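Local coordinates for protein coatomer subunit delta (Saccharomyces cerevisiae, PDB 5FJZ) that forms part of the coatomer coat of COPI vesicles, which probably serves Golgi-to-ER retrieval of dilysine-tagged proteins, and binds a Dsl1 peptide through its mu-homology domain, at residues Ser36-Leu42 against Leu107-Ala113; Ser52-Leu56 against Met246-His250; Pro75-Lys79 against Ile88-Asp92; Glu151-Phe157 against Ser191-Ile197; Gln164-Asn170 against Ala206-Glu210. All coordinates share one frame; numbering follows the deposited sequence.

Contact 1: Ser36-Leu42 against Leu107-Ala113; sequences SELKGVL and LRWRKVA
W109 lies across the backbone of G40, and this is the tight part of the contact. G40 CA sits over one face of the indole, 3.7 Å from the centroid of the five-membered ring, a CH-pi contact. Further along the same face comes V41 N. The ring is put there by its first torsion, with CG held between the backbone N and the carbonyl carbon (chi1 57°). L38 CD1 reaches W109 NE1 obliquely at 3.9 Å. At the far end of the indole, L42 CB lies 3.9 Å from W109 CZ3, at the ring edge. The buried NE1 is satisfied by E21 of strand 15-27, on the far side of strand 33-46. The two segments are neighbouring antiparallel strands in the long mixed sheet of the mu-homology domain, paired from S36-A113 to L42-L107. Backbone bonds such as G40 N to W109 O, 2.8 Å, run along the whole ladder. The opposite face, with E37, K39, V41, R108, R110 and V112, is looser and more open to solvent. Here E37 OE2 accepts a hydrogen bond from R110 NH1, 2.7 Å, within a salt bridge. The carboxylate and guanidinium planes stand 84° apart, and OE2 is met on its anti side. R110 also pairs through NH2 with E26 of the second subunit. R108 extends to a cation-pi contact with an aromatic side chain of the bound peptide.

Contact 2: Ser52-Leu56 against Met246-His250; sequences SHSNL and MANDH
M246 comes alongside S54 in an antiparallel non-hydrogen-bonded pair, with CA atoms 4.5 Å apart. The two side chains diverge, and the S54 hydroxyl bonds instead to the carbonyl of L51. The M246 chain is bent at chi2 and chi3, which brings SD back to 3.9 Å from H53 O. A247 follows and bonds across the contact. Its backbone N donates to H53 O, 2.9 Å away, in a fairly straight bond (165°). Its CB lies 3.5 Å from H53 O and 3.8 Å from N55 CG. The chain then reverses. D249 N bonds back to M246 O at 3.3 Å, and the backbone angles of A247 and N248 fit a type I beta turn. H250 turns its imidazole back toward N55, so that A247 and H250 both border this one side chain. The planes of the N55 amide and the H250 ring are 65° apart. The edge of the H250 ring also meets M246 O. The turn follows strand 241-246, at the edge of a small three-stranded antiparallel sheet. In it strand 54-58 lies between strands 241-246 and 87-88, and L87 touches both N55 and H250.

Contact 3: Pro75-Lys79 against Ile88-Asp92; sequences PNIDK and ISLRD
I77 and L90 form a single backbone bridge, framed by R91 N to N76 O at 2.8 Å and D78 N to S89 O at 2.9 Å. R91 provides the main side-chain grip. Its CG stands between the backbone N and the carbonyl carbon (chi1 88°), and the chain bends at chi3. NE then donates to P75 O at 2.9 Å, close to the guanidinium plane. D78 CA lies over one face of that group. A water at the guanidinium edge accepts from R91 NH2 at 3.1 Å and lies 2.7 Å from I77 O. On the inner side, I77 CD1 packs on I88 CG2 at 4.0 Å. D78 is the N-cap of helix 79-85, and its OD2 bonds to S81. P75, N76 and L90 pack on aromatic side chains of the bound peptide. R91 thus ties this loop to the neighbouring copy, with NE on one carbonyl oxygen, P75 O, and NH2 in a salt bridge with D215 of the second subunit.

Contact 4: Glu151-Phe157 against Ser191-Ile197; sequences ELADVIF and SIKISKI
K193 lies alongside D154 and crosses I156 obliquely, from the opposite strand. Its CB meets I156 CG1 at 4.1 Å. CG lies 3.9 Å from V155 O, placed beside the chain by a first torsion anti to the backbone N (chi1 176°). CD then passes D154 CB at 3.9 Å, and CE comes within 3.4 Å of D154 OD1. The bends at chi3 and chi4 swing NZ past this carboxylate to a salt bridge with E180 on strand 180-182. Opposite I194 the chain fits in two residues, D154 and V155, as a G1 beta bulge. D154 sits at its first position with left-handed backbone angles (52°/57°). Its N bonds to S195 O at 2.8 Å, while the bond from V155 N to I194 O is weak. The chains turn a corner here, from the long mixed sheet into the short pair 152-153 and 196-197. A water links D154 OD1 to S195 OG. On the buried face, V155 CG2 touches I197 CD1 at 4.0 Å, and I197 rests on Y144.

Contact 5: Gln164-Asn170 against Ala206-Glu210; sequences QEPVDIN and AFTIE
Within this chain, strand 168-169 is the edge strand of a four-stranded antiparallel sheet of the mu-homology domain, where D168 pairs with T208. T208 N donates to D168 O at 2.8 Å, and D168 N returns a longer bond to T208 O. Two residues on, N170 N bonds to A206 O at 2.7 Å. The N170 side chain leans back over the neighbouring strand, CG lying beside its own backbone N (chi1 -62°). ND2 donates to T208 OG1 at 3.0 Å, nearly straight (167°) and in the amide plane. T208 OG1 is also bonded to D139 of strand 137-146. On the other face, V167 spreads its two methyls, CG1 to F207 CB at 4.0 Å and CG2 to I209 CD1 at 4.1 Å. I169 CD1 adds a third contact at F207 CB. Toward Q164 the pairing gives way to a water that joins E165 O to E210 N. E210 OE1 takes a weak bond from E165 N, 3.4 Å. Q164 NE2 bonds to A96 O of the third subunit.

In the fold
The five contacts spread along an elongated domain. Contacts 2 and 3 lie at one end and contact 5 at the other, the centres of contacts 3 and 5 about 54 Å apart. Contact 1 and strands 155-157 and 191-194 of contact 4 belong to the same long sheet. L42 CD2 meets L56 CD2 at 4.0 Å, joining contacts 1 and 2. Contact 2 meets contact 3 through L56 O and I88 N, 2.8 Å, a probable hydrogen bond. Contacts 4 and 5 pack together, with I192 CD1 3.7 Å from F207 CG. Contacts 1 and 3 both touch the second subunit and aromatic side chains of the bound peptide. Q164 of contact 5 packs on an apolar side chain of bound peptide.

Contact 1: Ser36-Leu42 against Leu107-Ala113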
# COMPACT_ATOMS: atom_id res chain seq x y z
N SER A 36 -10.65 17.93 8.06
CA SER A 36 -10.55 18.04 6.66
C SER A 36 -9.08 18.21 6.25
O SER A 36 -8.23 18.67 7.00
CB SER A 36 -11.49 19.10 6.01
OG SER A 36 -11.27 20.40 6.56
N GLU A 37 -8.81 17.86 5.01
CA GLU A 37 -7.50 17.95 4.44
C GLU A 37 -7.58 18.03 2.95
O GLU A 37 -8.20 17.20 2.27
CB GLU A 37 -6.64 16.77 4.87
CG GLU A 37 -5.24 16.73 4.21
CD GLU A 37 -4.57 15.36 4.32
OE1 GLU A 37 -5.22 14.30 4.12
OE2 GLU A 37 -3.37 15.35 4.64
N LEU A 38 -6.99 19.08 2.42
CA LEU A 38 -6.93 19.35 1.01
C LEU A 38 -5.48 19.13 0.52
O LEU A 38 -4.55 19.73 1.04
CB LEU A 38 -7.41 20.78 0.73
CG LEU A 38 -7.44 21.53 -0.63
CD1 LEU A 38 -6.12 21.54 -1.50
CD2 LEU A 38 -8.62 21.17 -1.52
N LYS A 39 -5.33 18.43 -0.59
CA LYS A 39 -4.01 18.23 -1.22
C LYS A 39 -4.04 18.68 -2.57
O LYS A 39 -5.05 18.44 -3.30
CB LYS A 39 -3.65 16.74 -1.16
CG LYS A 39 -3.38 16.27 0.24
CD LYS A 39 -3.22 14.73 0.29
CE LYS A 39 -1.78 14.29 0.33
NZ LYS A 39 -1.68 12.95 1.02
N GLY A 40 -3.02 19.41 -3.02
CA GLY A 40 -3.03 19.84 -4.44
C GLY A 40 -1.74 19.60 -5.15
O GLY A 40 -0.73 19.55 -4.51
N VAL A 41 -1.81 19.55 -6.47
CA VAL A 41 -0.62 19.48 -7.29
C VAL A 41 -0.84 20.27 -8.52
O VAL A 41 -1.96 20.29 -9.12
CB VAL A 41 -0.25 17.96 -7.59
CG1 VAL A 41 -1.25 17.28 -8.50
CG2 VAL A 41 1.07 17.86 -8.36
N LEU A 42 0.24 20.89 -9.03
CA LEU A 42 0.29 21.53 -10.29
C LEU A 42 1.16 20.68 -11.22
O LEU A 42 2.32 20.46 -10.94
CB LEU A 42 0.90 22.90 -10.06
CG LEU A 42 0.63 23.67 -11.33
CD1 LEU A 42 0.39 25.13 -11.15
CD2 LEU A 42 1.80 23.49 -12.23
N LEU A 107 4.70 21.46 -8.37
CA LEU A 107 4.36 22.13 -7.16
C LEU A 107 3.25 21.37 -6.48
O LEU A 107 2.31 20.88 -7.14
CB LEU A 107 3.92 23.60 -7.48
CG LEU A 107 3.47 24.42 -6.28
CD1 LEU A 107 4.69 24.84 -5.46
CD2 LEU A 107 2.77 25.69 -6.81
N ARG A 108 3.32 21.26 -5.18
CA ARG A 108 2.31 20.61 -4.34
C ARG A 108 2.01 21.46 -3.11
O ARG A 108 2.82 22.31 -2.69
CB ARG A 108 2.90 19.30 -3.77
CG ARG A 108 2.91 18.18 -4.76
CD ARG A 108 3.70 17.04 -4.16
NE ARG A 108 3.46 15.80 -4.90
CZ ARG A 108 4.17 14.69 -4.72
NH1 ARG A 108 5.19 14.66 -3.84
NH2 ARG A 108 3.88 13.61 -5.43
N TRP A 109 0.82 21.25 -2.55
CA TRP A 109 0.35 21.97 -1.40
C TRP A 109 -0.55 21.07 -0.60
O TRP A 109 -1.08 20.12 -1.11
CB TRP A 109 -0.28 23.34 -1.80
CG TRP A 109 -1.40 23.30 -2.77
CD1 TRP A 109 -2.74 23.37 -2.47
CD2 TRP A 109 -1.30 23.27 -4.18
NE1 TRP A 109 -3.49 23.34 -3.69
CE2 TRP A 109 -2.60 23.34 -4.73
CE3 TRP A 109 -0.21 23.34 -5.08
CZ2 TRP A 109 -2.82 23.26 -6.04
CZ3 TRP A 109 -0.46 23.27 -6.38
CH2 TRP A 109 -1.71 23.23 -6.87
N ARG A 110 -0.72 21.41 0.67
CA ARG A 110 -1.57 20.67 1.57
C ARG A 110 -2.02 21.56 2.70
O ARG A 110 -1.20 22.22 3.34
CB ARG A 110 -0.80 19.49 2.17
CG ARG A 110 -1.67 18.57 2.99
CD ARG A 110 -0.96 17.24 3.29
NE ARG A 110 -0.05 17.39 4.37
CZ ARG A 110 -0.35 17.25 5.65
NH1 ARG A 110 -1.52 16.80 6.03
NH2 ARG A 110 0.57 17.40 6.58
N LYS A 111 -3.30 21.49 3.02
CA LYS A 111 -3.79 22.27 4.15
C LYS A 111 -4.78 21.46 4.87
O LYS A 111 -5.55 20.67 4.26
CB LYS A 111 -4.39 23.60 3.66
CG LYS A 111 -4.87 24.37 4.85
CD LYS A 111 -5.00 25.85 4.58
CE LYS A 111 -5.61 26.55 5.76
NZ LYS A 111 -5.88 27.91 5.31
N VAL A 112 -4.77 21.62 6.20
CA VAL A 112 -5.64 20.92 7.08
C VAL A 112 -6.57 21.88 7.81
O VAL A 112 -6.24 23.04 8.09
CB VAL A 112 -4.95 20.00 8.10
CG1 VAL A 112 -4.00 18.99 7.45
CG2 VAL A 112 -4.36 20.75 9.28
N ALA A 113 -7.68 21.33 8.24
CA ALA A 113 -8.57 22.13 9.11
C ALA A 113 -9.19 21.22 10.13
O ALA A 113 -9.36 19.96 9.92
CB ALA A 113 -9.59 22.90 8.27

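Contact 2: Ser52-Leu56 against Met246-His250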
# COMPACT_ATOMS: atom_id res chain seq x y z
N SER A 52 9.56 23.94 -24.51
CA SER A 52 10.09 23.24 -23.40
C SER A 52 10.99 24.12 -22.56
O SER A 52 11.26 23.78 -21.43
CB SER A 52 10.88 21.98 -23.85
OG SER A 52 12.06 22.33 -24.54
N HIS A 53 11.43 25.25 -23.10
CA HIS A 53 12.28 26.21 -22.34
C HIS A 53 11.42 27.33 -21.81
O HIS A 53 11.58 28.48 -22.20
CB HIS A 53 13.36 26.78 -23.27
CG HIS A 53 14.48 25.84 -23.55
ND1 HIS A 53 14.47 24.99 -24.65
CD2 HIS A 53 15.64 25.60 -22.90
CE1 HIS A 53 15.57 24.26 -24.65
NE2 HIS A 53 16.31 24.63 -23.61
N SER A 54 10.46 26.96 -20.98
CA SER A 54 9.37 27.82 -20.58
C SER A 54 9.32 27.94 -19.09
O SER A 54 9.92 27.14 -18.33
CB SER A 54 8.07 27.27 -21.16
OG SER A 54 7.95 25.87 -20.86
N ASN A 55 8.69 29.02 -18.62
CA ASN A 55 8.47 29.23 -17.24
C ASN A 55 7.02 29.63 -17.02
O ASN A 55 6.37 30.20 -17.90
CB ASN A 55 9.30 30.38 -16.65
CG ASN A 55 10.80 30.07 -16.49
OD1 ASN A 55 11.31 28.94 -16.71
ND2 ASN A 55 11.51 31.09 -16.14
N LEU A 56 6.47 29.26 -15.87
CA LEU A 56 5.02 29.46 -15.61
C LEU A 56 4.92 30.57 -14.61
O LEU A 56 5.66 30.54 -13.66
CB LEU A 56 4.41 28.22 -14.93
CG LEU A 56 3.99 26.99 -15.73
CD1 LEU A 56 4.77 26.70 -17.00
CD2 LEU A 56 3.88 25.77 -14.82
N MET A 246 8.70 32.38 -22.19
CA MET A 246 10.03 31.87 -22.47
C MET A 246 10.90 32.10 -21.27
O MET A 246 10.84 33.18 -20.68
CB MET A 246 10.63 32.57 -23.71
CG MET A 246 10.03 32.11 -25.02
SD MET A 246 10.59 30.43 -25.38
CE MET A 246 12.31 30.73 -25.88
N ALA A 247 11.70 31.09 -20.92
CA ALA A 247 12.51 31.15 -19.73
C ALA A 247 13.54 32.26 -19.85
O ALA A 247 13.91 32.86 -18.85
CB ALA A 247 13.21 29.83 -19.44
N ASN A 248 14.00 32.53 -21.06
CA ASN A 248 15.04 33.54 -21.24
C ASN A 248 14.52 34.92 -21.65
O ASN A 248 15.26 35.89 -21.66
CB ASN A 248 16.12 32.96 -22.14
CG ASN A 248 17.24 32.33 -21.32
OD1 ASN A 248 17.40 31.09 -21.22
ND2 ASN A 248 18.00 33.19 -20.66
N ASP A 249 13.23 35.00 -21.96
CA ASP A 249 12.61 36.26 -22.31
C ASP A 249 11.19 36.31 -21.78
O ASP A 249 10.24 35.89 -22.46
CB ASP A 249 12.62 36.46 -23.84
CG ASP A 249 12.09 37.84 -24.26
OD1 ASP A 249 11.56 38.59 -23.40
OD2 ASP A 249 12.21 38.16 -25.46
N HIS A 250 11.05 36.87 -20.58
CA HIS A 250 9.75 36.92 -19.91
C HIS A 250 8.68 37.80 -20.58
O HIS A 250 7.54 37.73 -20.19
CB HIS A 250 9.92 37.27 -18.43
CG HIS A 250 10.62 36.21 -17.64
ND1 HIS A 250 10.84 36.30 -16.28
CD2 HIS A 250 11.06 34.99 -18.00
CE1 HIS A 250 11.47 35.23 -15.86
NE2 HIS A 250 11.59 34.40 -16.88

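Contact 3: Pro75-Lys79 against Ile88-Asp92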
# COMPACT_ATOMS: atom_id res chain seq x y z
N PRO A 75 12.06 18.85 -6.49
CA PRO A 75 13.52 19.05 -6.39
C PRO A 75 14.22 19.77 -7.55
O PRO A 75 15.13 20.60 -7.29
CB PRO A 75 14.06 17.65 -6.22
CG PRO A 75 12.97 16.91 -5.60
CD PRO A 75 11.66 17.52 -6.04
N ASN A 76 13.76 19.59 -8.77
CA ASN A 76 14.33 20.27 -9.95
C ASN A 76 13.82 21.67 -10.23
O ASN A 76 14.27 22.31 -11.17
CB ASN A 76 14.10 19.48 -11.25
CG ASN A 76 14.69 18.07 -11.20
OD1 ASN A 76 14.14 17.11 -11.76
ND2 ASN A 76 15.79 17.94 -10.53
N ILE A 77 12.89 22.15 -9.43
CA ILE A 77 12.27 23.45 -9.63
C ILE A 77 13.00 24.36 -8.63
O ILE A 77 13.31 23.97 -7.51
CB ILE A 77 10.73 23.41 -9.36
CG1 ILE A 77 10.05 22.57 -10.42
CG2 ILE A 77 10.12 24.80 -9.29
CD1 ILE A 77 10.13 23.08 -11.84
N ASP A 78 13.20 25.59 -9.04
CA ASP A 78 13.88 26.63 -8.25
C ASP A 78 12.93 27.28 -7.18
O ASP A 78 12.02 28.05 -7.53
CB ASP A 78 14.35 27.70 -9.23
CG ASP A 78 15.08 28.88 -8.56
OD1 ASP A 78 15.23 28.91 -7.33
OD2 ASP A 78 15.42 29.82 -9.32
N LYS A 79 13.12 26.86 -5.93
CA LYS A 79 12.26 27.30 -4.82
C LYS A 79 12.31 28.81 -4.64
O LYS A 79 11.28 29.45 -4.43
CB LYS A 79 12.67 26.57 -3.54
CG LYS A 79 11.83 26.87 -2.30
CD LYS A 79 10.33 27.00 -2.65
CE LYS A 79 9.48 25.86 -2.12
NZ LYS A 79 9.31 25.98 -0.65
N ILE A 88 7.47 29.44 -11.83
CA ILE A 88 7.89 28.05 -11.87
C ILE A 88 8.95 27.98 -12.97
O ILE A 88 8.61 28.19 -14.13
CB ILE A 88 6.70 27.12 -12.20
CG1 ILE A 88 5.63 27.14 -11.10
CG2 ILE A 88 7.14 25.69 -12.42
CD1 ILE A 88 6.12 26.76 -9.72
N SER A 89 10.15 27.57 -12.58
CA SER A 89 11.35 27.60 -13.43
C SER A 89 12.28 26.52 -12.92
O SER A 89 12.26 26.19 -11.73
CB SER A 89 12.04 28.96 -13.34
OG SER A 89 12.67 29.14 -12.06
N LEU A 90 13.14 25.98 -13.80
CA LEU A 90 14.12 24.95 -13.38
C LEU A 90 15.25 25.49 -12.51
O LEU A 90 15.69 26.61 -12.70
CB LEU A 90 14.67 24.23 -14.62
CG LEU A 90 13.61 23.40 -15.32
CD1 LEU A 90 14.10 22.96 -16.68
CD2 LEU A 90 13.24 22.18 -14.50
N ARG A 91 15.68 24.69 -11.54
CA ARG A 91 16.80 25.06 -10.64
C ARG A 91 18.12 25.06 -11.47
O ARG A 91 18.95 25.95 -11.31
CB ARG A 91 16.73 24.35 -9.20
CG ARG A 91 17.34 22.98 -8.94
CD ARG A 91 17.73 22.72 -7.45
NE ARG A 91 16.61 22.99 -6.54
CZ ARG A 91 16.51 23.93 -5.58
NH1 ARG A 91 17.51 24.76 -5.31
NH2 ARG A 91 15.35 24.07 -4.87
N ASP A 92 18.25 24.19 -12.48
CA ASP A 92 19.39 24.24 -13.46
C ASP A 92 18.99 25.00 -14.69
O ASP A 92 18.23 24.50 -15.52
CB ASP A 92 19.78 22.80 -13.84
CG ASP A 92 21.03 22.74 -14.74
OD1 ASP A 92 21.36 23.68 -15.51
OD2 ASP A 92 21.65 21.65 -14.70
O HOH W 1 12.68 22.64 -5.27

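Contact 4: Glu151-Phe157 against Ser191-Ile197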
# COMPACT_ATOMS: atom_id res chain seq x y z
N GLU A 151 -22.09 23.32 -10.45
CA GLU A 151 -22.86 22.14 -10.11
C GLU A 151 -21.89 20.96 -9.88
O GLU A 151 -20.80 20.92 -10.48
CB GLU A 151 -23.90 21.83 -11.19
CG GLU A 151 -23.36 21.41 -12.57
CD GLU A 151 -24.37 20.56 -13.35
OE1 GLU A 151 -25.60 20.84 -13.25
OE2 GLU A 151 -23.93 19.56 -14.01
N LEU A 152 -22.26 20.03 -9.00
CA LEU A 152 -21.62 18.73 -8.96
C LEU A 152 -22.55 17.74 -9.66
O LEU A 152 -23.76 17.66 -9.33
CB LEU A 152 -21.38 18.28 -7.54
CG LEU A 152 -20.34 19.00 -6.73
CD1 LEU A 152 -20.38 18.50 -5.32
CD2 LEU A 152 -18.96 18.78 -7.33
N ALA A 153 -22.00 17.00 -10.62
CA ALA A 153 -22.79 16.04 -11.37
C ALA A 153 -22.43 14.64 -10.93
O ALA A 153 -21.28 14.40 -10.51
CB ALA A 153 -22.54 16.19 -12.85
N ASP A 154 -23.39 13.73 -10.95
CA ASP A 154 -23.13 12.30 -10.66
C ASP A 154 -22.40 12.08 -9.37
O ASP A 154 -21.35 11.37 -9.31
CB ASP A 154 -22.36 11.65 -11.85
CG ASP A 154 -23.18 11.65 -13.16
OD1 ASP A 154 -24.42 11.68 -13.10
OD2 ASP A 154 -22.59 11.59 -14.24
N VAL A 155 -22.96 12.57 -8.28
CA VAL A 155 -22.45 12.37 -6.91
C VAL A 155 -22.98 11.04 -6.33
O VAL A 155 -24.15 10.71 -6.45
CB VAL A 155 -22.92 13.51 -6.05
CG1 VAL A 155 -22.44 13.42 -4.60
CG2 VAL A 155 -22.51 14.84 -6.67
N ILE A 156 -22.09 10.27 -5.77
CA ILE A 156 -22.36 8.92 -5.34
C ILE A 156 -22.21 8.78 -3.84
O ILE A 156 -21.17 9.14 -3.23
CB ILE A 156 -21.48 7.92 -6.10
CG1 ILE A 156 -21.85 8.03 -7.59
CG2 ILE A 156 -21.81 6.51 -5.63
CD1 ILE A 156 -21.02 7.16 -8.49
N PHE A 157 -23.28 8.32 -3.21
CA PHE A 157 -23.26 7.96 -1.78
C PHE A 157 -23.20 6.46 -1.57
O PHE A 157 -23.97 5.71 -2.22
CB PHE A 157 -24.53 8.54 -1.10
CG PHE A 157 -24.68 10.01 -1.27
CD1 PHE A 157 -25.28 10.52 -2.45
CD2 PHE A 157 -24.30 10.87 -0.29
CE1 PHE A 157 -25.37 11.90 -2.65
CE2 PHE A 157 -24.38 12.23 -0.45
CZ PHE A 157 -24.96 12.74 -1.62
N SER A 191 -24.35 1.59 -3.45
CA SER A 191 -24.08 2.93 -3.94
C SER A 191 -25.29 3.51 -4.65
O SER A 191 -25.92 2.87 -5.52
CB SER A 191 -22.90 2.98 -4.90
OG SER A 191 -21.69 2.65 -4.20
N ILE A 192 -25.58 4.76 -4.31
CA ILE A 192 -26.72 5.53 -4.87
C ILE A 192 -26.19 6.78 -5.48
O ILE A 192 -25.49 7.56 -4.83
CB ILE A 192 -27.81 5.91 -3.79
CG1 ILE A 192 -28.33 4.66 -3.14
CG2 ILE A 192 -28.89 6.74 -4.52
CD1 ILE A 192 -29.08 4.89 -1.81
N LYS A 193 -26.56 7.03 -6.71
CA LYS A 193 -26.12 8.19 -7.39
C LYS A 193 -27.18 9.19 -7.51
O LYS A 193 -28.30 8.85 -7.86
CB LYS A 193 -25.71 7.81 -8.80
CG LYS A 193 -25.29 8.93 -9.72
CD LYS A 193 -24.34 8.45 -10.84
CE LYS A 193 -24.99 8.42 -12.19
NZ LYS A 193 -26.20 7.58 -12.27
N ILE A 194 -26.80 10.43 -7.35
CA ILE A 194 -27.65 11.55 -7.64
C ILE A 194 -27.12 12.29 -8.86
O ILE A 194 -25.90 12.50 -9.01
CB ILE A 194 -27.79 12.45 -6.38
CG1 ILE A 194 -29.13 12.13 -5.76
CG2 ILE A 194 -27.76 13.93 -6.64
CD1 ILE A 194 -29.12 12.44 -4.29
N SER A 195 -28.01 12.69 -9.75
CA SER A 195 -27.61 13.31 -11.01
C SER A 195 -26.90 14.63 -10.89
O SER A 195 -25.89 14.85 -11.56
CB SER A 195 -28.85 13.49 -11.91
OG SER A 195 -28.52 13.11 -13.22
N LYS A 196 -27.39 15.50 -10.00
CA LYS A 196 -26.82 16.82 -9.79
C LYS A 196 -26.99 17.32 -8.37
O LYS A 196 -28.04 17.09 -7.74
CB LYS A 196 -27.56 17.87 -10.65
CG LYS A 196 -27.41 17.71 -12.16
CD LYS A 196 -28.35 18.67 -12.88
CE LYS A 196 -28.76 18.17 -14.26
NZ LYS A 196 -27.66 18.29 -15.26
N ILE A 197 -26.03 18.10 -7.95
CA ILE A 197 -26.12 19.02 -6.80
C ILE A 197 -25.81 20.41 -7.33
O ILE A 197 -24.66 20.73 -7.63
CB ILE A 197 -25.19 18.71 -5.62
CG1 ILE A 197 -25.49 17.31 -5.11
CG2 ILE A 197 -25.42 19.70 -4.45
CD1 ILE A 197 -24.58 16.87 -3.94
O HOH W 2 -27.09 10.65 -13.05

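Contact 5: Gln164-Asn170 against Ala206-Glu210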
# COMPACT_ATOMS: atom_id res chain seq x y z
N GLN A 164 -30.23 -7.97 1.46
CA GLN A 164 -31.03 -8.96 0.68
C GLN A 164 -32.03 -8.17 -0.19
O GLN A 164 -31.96 -8.23 -1.43
CB GLN A 164 -31.69 -9.98 1.64
CG GLN A 164 -30.71 -10.91 2.34
CD GLN A 164 -30.13 -11.97 1.39
OE1 GLN A 164 -30.84 -12.88 0.93
NE2 GLN A 164 -28.83 -11.88 1.14
N GLU A 165 -32.81 -7.29 0.43
CA GLU A 165 -33.91 -6.58 -0.28
C GLU A 165 -33.39 -5.38 -1.07
O GLU A 165 -32.46 -4.75 -0.62
CB GLU A 165 -34.91 -6.12 0.78
CG GLU A 165 -36.22 -5.51 0.31
CD GLU A 165 -37.16 -6.52 -0.33
OE1 GLU A 165 -36.96 -7.75 -0.18
OE2 GLU A 165 -38.14 -6.06 -0.97
N PRO A 166 -34.03 -5.03 -2.19
CA PRO A 166 -33.71 -3.77 -2.89
C PRO A 166 -33.85 -2.51 -2.05
O PRO A 166 -34.78 -2.39 -1.26
CB PRO A 166 -34.72 -3.67 -4.02
CG PRO A 166 -35.49 -4.96 -4.06
CD PRO A 166 -35.03 -5.84 -2.92
N VAL A 167 -32.96 -1.54 -2.28
CA VAL A 167 -33.11 -0.20 -1.71
C VAL A 167 -34.31 0.50 -2.32
O VAL A 167 -34.47 0.48 -3.51
CB VAL A 167 -31.91 0.67 -2.17
CG1 VAL A 167 -32.12 2.12 -1.80
CG2 VAL A 167 -30.61 0.15 -1.63
N ASP A 168 -35.08 1.22 -1.50
CA ASP A 168 -36.24 1.98 -1.89
C ASP A 168 -35.94 3.43 -1.69
O ASP A 168 -35.68 3.87 -0.56
CB ASP A 168 -37.42 1.52 -0.98
CG ASP A 168 -38.74 2.13 -1.31
OD1 ASP A 168 -38.89 2.88 -2.30
OD2 ASP A 168 -39.66 1.89 -0.50
N ILE A 169 -35.78 4.11 -2.80
CA ILE A 169 -35.52 5.57 -2.88
C ILE A 169 -36.79 6.30 -2.50
O ILE A 169 -37.85 6.04 -3.09
CB ILE A 169 -35.13 6.00 -4.31
CG1 ILE A 169 -33.95 5.26 -4.88
CG2 ILE A 169 -34.90 7.52 -4.40
CD1 ILE A 169 -32.76 5.24 -3.95
N ASN A 170 -36.74 7.13 -1.47
CA ASN A 170 -37.93 7.86 -1.01
C ASN A 170 -37.96 9.21 -1.69
O ASN A 170 -37.39 10.22 -1.25
CB ASN A 170 -37.92 7.83 0.53
CG ASN A 170 -38.01 6.39 1.07
OD1 ASN A 170 -38.58 5.50 0.42
ND2 ASN A 170 -37.45 6.14 2.25
N ALA A 206 -33.03 10.49 0.39
CA ALA A 206 -33.71 9.70 1.33
C ALA A 206 -34.04 8.33 0.78
O ALA A 206 -34.49 8.20 -0.36
CB ALA A 206 -35.02 10.46 1.78
N PHE A 207 -33.82 7.31 1.59
CA PHE A 207 -34.05 5.93 1.17
C PHE A 207 -34.21 5.05 2.34
O PHE A 207 -33.87 5.42 3.47
CB PHE A 207 -32.90 5.45 0.23
CG PHE A 207 -31.57 5.60 0.85
CD1 PHE A 207 -30.95 6.86 0.93
CD2 PHE A 207 -31.01 4.59 1.49
CE1 PHE A 207 -29.71 7.00 1.57
CE2 PHE A 207 -29.81 4.73 2.16
CZ PHE A 207 -29.14 5.94 2.17
N THR A 208 -34.70 3.83 2.07
CA THR A 208 -34.79 2.81 3.02
C THR A 208 -33.90 1.63 2.61
O THR A 208 -33.94 1.23 1.49
CB THR A 208 -36.26 2.32 3.12
OG1 THR A 208 -37.11 3.44 3.46
CG2 THR A 208 -36.38 1.30 4.22
N ILE A 209 -33.13 1.16 3.54
CA ILE A 209 -32.15 0.12 3.30
C ILE A 209 -32.13 -0.80 4.48
O ILE A 209 -32.25 -0.39 5.63
CB ILE A 209 -30.74 0.74 3.02
CG1 ILE A 209 -29.75 -0.33 2.53
CG2 ILE A 209 -30.18 1.44 4.25
CD1 ILE A 209 -28.46 0.29 1.91
N GLU A 210 -31.96 -2.11 4.21
CA GLU A 210 -31.79 -3.12 5.28
C GLU A 210 -30.41 -3.09 5.91
O GLU A 210 -29.44 -3.04 5.19
CB GLU A 210 -31.96 -4.54 4.73
CG GLU A 210 -33.39 -4.96 4.45
CD GLU A 210 -33.48 -6.43 4.08
OE1 GLU A 210 -32.42 -7.07 3.81
OE2 GLU A 210 -34.62 -6.95 4.08
O HOH W 3 -32.64 -2.70 1.46
O HOH W 4 -35.87 8.04 4.22